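Local structure of putative hydrogenase (Pyrococcus furiosus, 3LYU) at residues Val99-Glu104 with Val126-Tyr130; Phe18-Ile24 with Glu106-Phe112. The protein is a putative hydrogenase, probably an oxidoreductase binding FAD and a [2Fe-2S] cluster, of which this is an alpha/beta domain. All blocks are in the same frame, centred on the assembly; numbering follows the deposited sequence.

Contact 1 (Val99-Glu104 with Val126-Tyr130)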
loop_
_atom_site.group_PDB
_atom_site.type_symbol
_atom_site.label_atom_id
_atom_site.label_comp_id
_atom_site.label_asym_id
_atom_site.label_seq_id
_atom_site.Cartn_x
_atom_site.Cartn_y
_atom_site.Cartn_z
ATOM N N VAL B 99 26.228 0.819 -14.646
ATOM C CA VAL B 99 25.890 1.060 -13.243
ATOM C C VAL B 99 27.061 0.622 -12.362
ATOM O O VAL B 99 27.524 1.368 -11.503
ATOM C CB VAL B 99 24.616 0.278 -12.851
ATOM C CG1 VAL B 99 24.356 0.394 -11.354
ATOM C CG2 VAL B 99 23.430 0.816 -13.638
ATOM N N ARG B 100 27.523 -0.603 -12.587
ATOM C CA ARG B 100 28.657 -1.151 -11.865
ATOM C C ARG B 100 29.795 -0.138 -11.962
ATOM O O ARG B 100 30.482 0.146 -10.990
ATOM C CB ARG B 100 29.086 -2.461 -12.522
ATOM C CG ARG B 100 30.425 -3.001 -12.052
ATOM C CD ARG B 100 30.291 -3.641 -10.691
ATOM N NE ARG B 100 29.514 -4.874 -10.752
ATOM C CZ ARG B 100 29.125 -5.560 -9.682
ATOM N NH1 ARG B 100 29.435 -5.135 -8.462
ATOM N NH2 ARG B 100 28.436 -6.680 -9.835
ATOM N N GLU B 101 29.975 0.403 -13.158
ATOM C CA GLU B 101 31.016 1.378 -13.436
ATOM C C GLU B 101 30.820 2.724 -12.732
ATOM O O GLU B 101 31.790 3.381 -12.355
ATOM C CB GLU B 101 31.101 1.590 -14.947
ATOM C CG GLU B 101 31.769 2.887 -15.368
ATOM C CD GLU B 101 31.688 3.115 -16.869
ATOM O OE1 GLU B 101 31.945 4.255 -17.320
ATOM O OE2 GLU B 101 31.370 2.151 -17.599
ATOM N N LEU B 102 29.569 3.137 -12.565
ATOM C CA LEU B 102 29.267 4.404 -11.917
ATOM C C LEU B 102 29.277 4.323 -10.401
ATOM O O LEU B 102 29.459 5.328 -9.725
ATOM C CB LEU B 102 27.907 4.912 -12.375
ATOM C CG LEU B 102 27.822 5.533 -13.766
ATOM C CD1 LEU B 102 26.355 5.755 -14.104
ATOM C CD2 LEU B 102 28.595 6.846 -13.802
ATOM N N LEU B 103 29.059 3.129 -9.868
ATOM C CA LEU B 103 29.055 2.934 -8.427
ATOM C C LEU B 103 30.464 2.624 -7.951
ATOM O O LEU B 103 30.841 2.963 -6.826
ATOM C CB LEU B 103 28.121 1.782 -8.050
ATOM C CG LEU B 103 26.636 2.105 -7.903
ATOM C CD1 LEU B 103 26.157 2.907 -9.094
ATOM C CD2 LEU B 103 25.862 0.808 -7.763
ATOM N N GLU B 104 31.233 1.971 -8.819
ATOM C CA GLU B 104 32.615 1.606 -8.524
ATOM C C GLU B 104 33.462 2.853 -8.723
ATOM O O GLU B 104 34.579 2.951 -8.213
ATOM C CB GLU B 104 33.081 0.489 -9.461
ATOM C CG GLU B 104 34.165 -0.403 -8.881
ATOM C CD GLU B 104 34.348 -1.692 -9.676
ATOM O OE1 GLU B 104 33.355 -2.428 -9.870
ATOM O OE2 GLU B 104 35.487 -1.973 -10.105
ATOM N N VAL B 126 23.411 -5.185 -8.501
ATOM C CA VAL B 126 24.596 -4.349 -8.576
ATOM C C VAL B 126 24.588 -3.309 -7.462
ATOM O O VAL B 126 25.638 -2.955 -6.916
ATOM C CB VAL B 126 24.676 -3.624 -9.949
ATOM C CG1 VAL B 126 25.852 -2.659 -9.972
ATOM C CG2 VAL B 126 24.815 -4.635 -11.056
ATOM N N VAL B 127 23.399 -2.830 -7.120
ATOM C CA VAL B 127 23.260 -1.809 -6.094
ATOM C C VAL B 127 23.419 -2.344 -4.682
ATOM O O VAL B 127 24.100 -1.729 -3.865
ATOM C CB VAL B 127 21.904 -1.089 -6.218
ATOM C CG1 VAL B 127 21.778 -0.033 -5.163
ATOM C CG2 VAL B 127 21.795 -0.455 -7.574
ATOM N N LYS B 128 22.792 -3.482 -4.393
ATOM C CA LYS B 128 22.893 -4.072 -3.060
ATOM C C LYS B 128 24.362 -4.414 -2.815
ATOM O O LYS B 128 24.810 -4.572 -1.678
ATOM C CB LYS B 128 22.030 -5.338 -2.962
ATOM C CG LYS B 128 22.398 -6.429 -3.968
ATOM C CD LYS B 128 22.451 -7.820 -3.319
ATOM C CE LYS B 128 21.083 -8.321 -2.869
ATOM N NZ LYS B 128 20.336 -8.961 -3.983
ATOM N N GLU B 129 25.108 -4.503 -3.909
ATOM C CA GLU B 129 26.524 -4.827 -3.878
ATOM C C GLU B 129 27.367 -3.716 -3.258
ATOM O O GLU B 129 28.371 -3.988 -2.602
ATOM C CB GLU B 129 27.005 -5.078 -5.306
ATOM C CG GLU B 129 28.413 -5.653 -5.427
ATOM C CD GLU B 129 28.421 -7.174 -5.447
ATOM O OE1 GLU B 129 27.861 -7.786 -4.509
ATOM O OE2 GLU B 129 28.983 -7.754 -6.403
ATOM N N TYR B 130 26.950 -2.467 -3.468
ATOM C CA TYR B 130 27.687 -1.300 -2.968
ATOM C C TYR B 130 27.134 -0.585 -1.734
ATOM O O TYR B 130 27.716 0.397 -1.277
ATOM C CB TYR B 130 27.860 -0.277 -4.101
ATOM C CG TYR B 130 28.729 -0.784 -5.229
ATOM C CD1 TYR B 130 28.322 -1.855 -6.021
ATOM C CD2 TYR B 130 29.987 -0.232 -5.463
ATOM C CE1 TYR B 130 29.146 -2.368 -7.010
ATOM C CE2 TYR B 130 30.819 -0.736 -6.447
ATOM C CZ TYR B 130 30.396 -1.806 -7.215
ATOM O OH TYR B 130 31.233 -2.322 -8.179
#
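The ring of Y130 lies with one face against L103, whose CB sits 3.9 Å from the ring centroid and 14° off its normal, a CH-pi contact. Beyond CB, the leucine bends so that CD2 reaches over to V126 CG1 and V127 CG2. R100 meets the same ring from another quarter: bent at chi2 and chi3, its chain crosses the tyrosine at about a right angle, and NH1 comes to the ring edge. From there NH1 donates a straight but weak, 3.4 Å bond to Y130 OH and forms a long salt bridge, also 3.4 Å, to E129 OE2. V126 CG2 lies more distantly over one guanidinium face. Segments 99-104 and 126-130, of helices 84-104 and 117-130, run nearly parallel (16°), as neighbours on one side of a parallel sheet in a three-layer alpha/beta fold of Rossmann-like topology. V99 CG1 meets V126 CG1 at 3.7 Å, on the side facing the sheet. Replacing Y130 by an alanine would probably leave L103 CB without its aromatic cover and R100 with one anchor fewer, its guanidinium freer to turn. Toward the solvent, E104 OE1 approaches Y130 OH to 2.7 Å, the carboxylate and ring planes only 18° apart.

Contact 2 (Phe18-Ile24 with Glu106-Phe112)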
loop_
_atom_site.group_PDB
_atom_site.type_symbol
_atom_site.label_atom_id
_atom_site.label_comp_id
_atom_site.label_asym_id
_atom_site.label_seq_id
_atom_site.Cartn_x
_atom_site.Cartn_y
_atom_site.Cartn_z
ATOM N N PHE B 18 18.334 13.927 -0.970
ATOM C CA PHE B 18 19.026 12.686 -0.648
ATOM C C PHE B 18 20.508 12.902 -0.927
ATOM O O PHE B 18 21.365 12.163 -0.436
ATOM C CB PHE B 18 18.493 11.524 -1.498
ATOM C CG PHE B 18 17.017 11.263 -1.325
ATOM C CD1 PHE B 18 16.076 12.027 -2.014
ATOM C CD2 PHE B 18 16.566 10.249 -0.479
ATOM C CE1 PHE B 18 14.705 11.788 -1.868
ATOM C CE2 PHE B 18 15.198 10.001 -0.323
ATOM C CZ PHE B 18 14.262 10.774 -1.022
ATOM N N GLY B 19 20.794 13.937 -1.708
ATOM C CA GLY B 19 22.159 14.251 -2.048
ATOM C C GLY B 19 22.402 13.984 -3.510
ATOM O O GLY B 19 21.827 14.659 -4.356
ATOM N N LYS B 20 23.252 13.000 -3.802
ATOM C CA LYS B 20 23.583 12.645 -5.174
ATOM C C LYS B 20 22.725 11.465 -5.603
ATOM O O LYS B 20 22.808 10.388 -5.024
ATOM C CB LYS B 20 25.065 12.299 -5.287
ATOM C CG LYS B 20 25.537 12.178 -6.725
ATOM C CD LYS B 20 27.042 12.041 -6.816
ATOM C CE LYS B 20 27.504 11.995 -8.260
ATOM N NZ LYS B 20 28.986 11.882 -8.349
ATOM N N ILE B 21 21.905 11.683 -6.630
ATOM C CA ILE B 21 20.986 10.658 -7.103
ATOM C C ILE B 21 21.259 10.154 -8.520
ATOM O O ILE B 21 21.545 10.925 -9.429
ATOM C CB ILE B 21 19.505 11.167 -7.044
ATOM C CG1 ILE B 21 19.185 11.701 -5.640
ATOM C CG2 ILE B 21 18.540 10.029 -7.418
ATOM C CD1 ILE B 21 17.872 12.438 -5.537
ATOM N N LEU B 22 21.169 8.844 -8.690
ATOM C CA LEU B 22 21.358 8.237 -9.985
ATOM C C LEU B 22 19.968 7.790 -10.425
ATOM O O LEU B 22 19.456 6.767 -9.956
ATOM C CB LEU B 22 22.289 7.025 -9.884
ATOM C CG LEU B 22 22.347 6.200 -11.174
ATOM C CD1 LEU B 22 22.736 7.096 -12.352
ATOM C CD2 LEU B 22 23.327 5.071 -11.024
ATOM N N ALA B 23 19.346 8.572 -11.297
ATOM C CA ALA B 23 18.023 8.240 -11.795
ATOM C C ALA B 23 18.174 7.504 -13.134
ATOM O O ALA B 23 18.634 8.081 -14.115
ATOM C CB ALA B 23 17.205 9.509 -11.960
ATOM N N ILE B 24 17.787 6.228 -13.154
ATOM C CA ILE B 24 17.890 5.381 -14.345
ATOM C C ILE B 24 16.560 5.144 -15.068
ATOM O O ILE B 24 15.517 4.945 -14.439
ATOM C CB ILE B 24 18.478 4.016 -13.977
ATOM C CG1 ILE B 24 19.781 4.211 -13.221
ATOM C CG2 ILE B 24 18.731 3.207 -15.222
ATOM C CD1 ILE B 24 20.341 2.944 -12.687
ATOM N N GLU B 106 32.300 6.939 -8.829
ATOM C CA GLU B 106 31.854 7.881 -7.807
ATOM C C GLU B 106 30.953 7.242 -6.741
ATOM O O GLU B 106 30.645 6.046 -6.804
ATOM C CB GLU B 106 31.134 9.042 -8.489
ATOM C CG GLU B 106 30.276 8.590 -9.661
ATOM C CD GLU B 106 30.319 9.556 -10.830
ATOM O OE1 GLU B 106 29.888 10.716 -10.665
ATOM O OE2 GLU B 106 30.787 9.155 -11.916
ATOM N N ASP B 107 30.549 8.041 -5.754
ATOM C CA ASP B 107 29.688 7.552 -4.680
ATOM C C ASP B 107 28.322 8.205 -4.774
ATOM O O ASP B 107 28.207 9.382 -5.106
ATOM C CB ASP B 107 30.318 7.836 -3.319
ATOM C CG ASP B 107 31.688 7.219 -3.184
ATOM O OD1 ASP B 107 31.807 5.993 -3.390
ATOM O OD2 ASP B 107 32.648 7.956 -2.878
ATOM N N TRP B 108 27.285 7.432 -4.476
ATOM C CA TRP B 108 25.924 7.931 -4.570
ATOM C C TRP B 108 25.170 7.784 -3.268
ATOM O O TRP B 108 25.515 6.956 -2.429
ATOM C CB TRP B 108 25.178 7.181 -5.675
ATOM C CG TRP B 108 25.923 7.164 -6.966
ATOM C CD1 TRP B 108 27.002 6.390 -7.284
ATOM C CD2 TRP B 108 25.702 8.021 -8.083
ATOM N NE1 TRP B 108 27.469 6.716 -8.529
ATOM C CE2 TRP B 108 26.690 7.718 -9.042
ATOM C CE3 TRP B 108 24.761 9.024 -8.368
ATOM C CZ2 TRP B 108 26.770 8.380 -10.265
ATOM C CZ3 TRP B 108 24.840 9.682 -9.583
ATOM C CH2 TRP B 108 25.841 9.358 -10.518
ATOM N N ASP B 109 24.126 8.593 -3.119
ATOM C CA ASP B 109 23.293 8.565 -1.928
ATOM C C ASP B 109 22.027 7.761 -2.183
ATOM O O ASP B 109 21.444 7.196 -1.259
ATOM C CB ASP B 109 22.923 9.990 -1.522
ATOM C CG ASP B 109 24.108 10.760 -0.979
ATOM O OD1 ASP B 109 24.588 10.413 0.127
ATOM O OD2 ASP B 109 24.564 11.706 -1.659
ATOM N N LEU B 110 21.611 7.709 -3.442
ATOM C CA LEU B 110 20.409 6.978 -3.807
ATOM C C LEU B 110 20.383 6.593 -5.281
ATOM O O LEU B 110 20.996 7.247 -6.124
ATOM C CB LEU B 110 19.161 7.819 -3.498
ATOM C CG LEU B 110 17.847 7.259 -4.062
ATOM C CD1 LEU B 110 17.438 6.025 -3.279
ATOM C CD2 LEU B 110 16.759 8.302 -4.002
ATOM N N VAL B 111 19.675 5.509 -5.574
ATOM C CA VAL B 111 19.497 5.057 -6.942
ATOM C C VAL B 111 18.007 4.786 -7.136
ATOM O O VAL B 111 17.361 4.165 -6.296
ATOM C CB VAL B 111 20.317 3.780 -7.261
ATOM C CG1 VAL B 111 20.004 2.699 -6.266
ATOM C CG2 VAL B 111 20.013 3.304 -8.676
ATOM N N PHE B 112 17.464 5.305 -8.230
ATOM C CA PHE B 112 16.062 5.121 -8.550
ATOM C C PHE B 112 15.956 4.674 -9.992
ATOM O O PHE B 112 16.606 5.227 -10.867
ATOM C CB PHE B 112 15.304 6.423 -8.337
ATOM C CG PHE B 112 13.940 6.445 -8.967
ATOM C CD1 PHE B 112 13.728 7.114 -10.175
ATOM C CD2 PHE B 112 12.859 5.832 -8.342
ATOM C CE1 PHE B 112 12.460 7.179 -10.749
ATOM C CE2 PHE B 112 11.580 5.889 -8.908
ATOM C CZ PHE B 112 11.384 6.567 -10.112
#
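K20 reaches across to the loop ahead of strand 110-114 and illustrates how one extended lysine can serve apolar and charged partners in turn. Its CB passes D109 OD2, the oxygen that takes the K20 backbone N-H in a nearly straight 2.8 Å bond through its anti lone pair. With CG anti to the backbone N (chi1 -169°) and every later torsion near 180°, the chain runs along W108: CG meets CE3 of the indole at 3.6 Å, CD lies by the backbone O of D107, and CE sits over the six-membered ring, 3.9 Å from its centroid. NZ ends 4.6 Å from that centroid in a cation-pi contact and bonds E106 OE1 at 2.7 Å in a salt bridge; R70 is a second cationic partner of that oxygen. L22 CB presses on the opposite indole face, so the ring is sandwiched, while its NE1 is held by L102 O.

Beyond the lysine the strands pair in parallel: L110 O accepts from L22 N, L22 O from F112 N, and F112 O from I24 N at 2.8 Å. At the entrance, L110 CD2 lies over the F18 ring, which also packs on L9 of a second subunit. Strand 20-26 is the middle strand of the sheet, bonded on its other edge to strand 46-54; L22, I24 and W108 pack on helix 84-104, I21, A23 and F112 on helix 29-42, and strand 134-136 follows beyond 110-114.

From the N terminus, the chain enters contact 2 at 18-24 and then builds helix 29-42, strands 46-54 and 70-76 and the helix between them. It reaches contact 1 at 99-104, the end of helix 84-104, before 106-112 closes the long loop of contact 2 by joining strand 110-114 to strand 20-26. Helix 117-130 then brings in 126-130, closing the shorter loop of contact 1. The two loops therefore cross rather than nest. Strand 110-114 lies between the two helices in sequence, so that helix 84-104 leads into it and helix 117-130 leads out towards strand 134-136, and the contacts touch: V99 packs on I24, L103 on W108, and V127 on V111, tying the helix pair to the sheet.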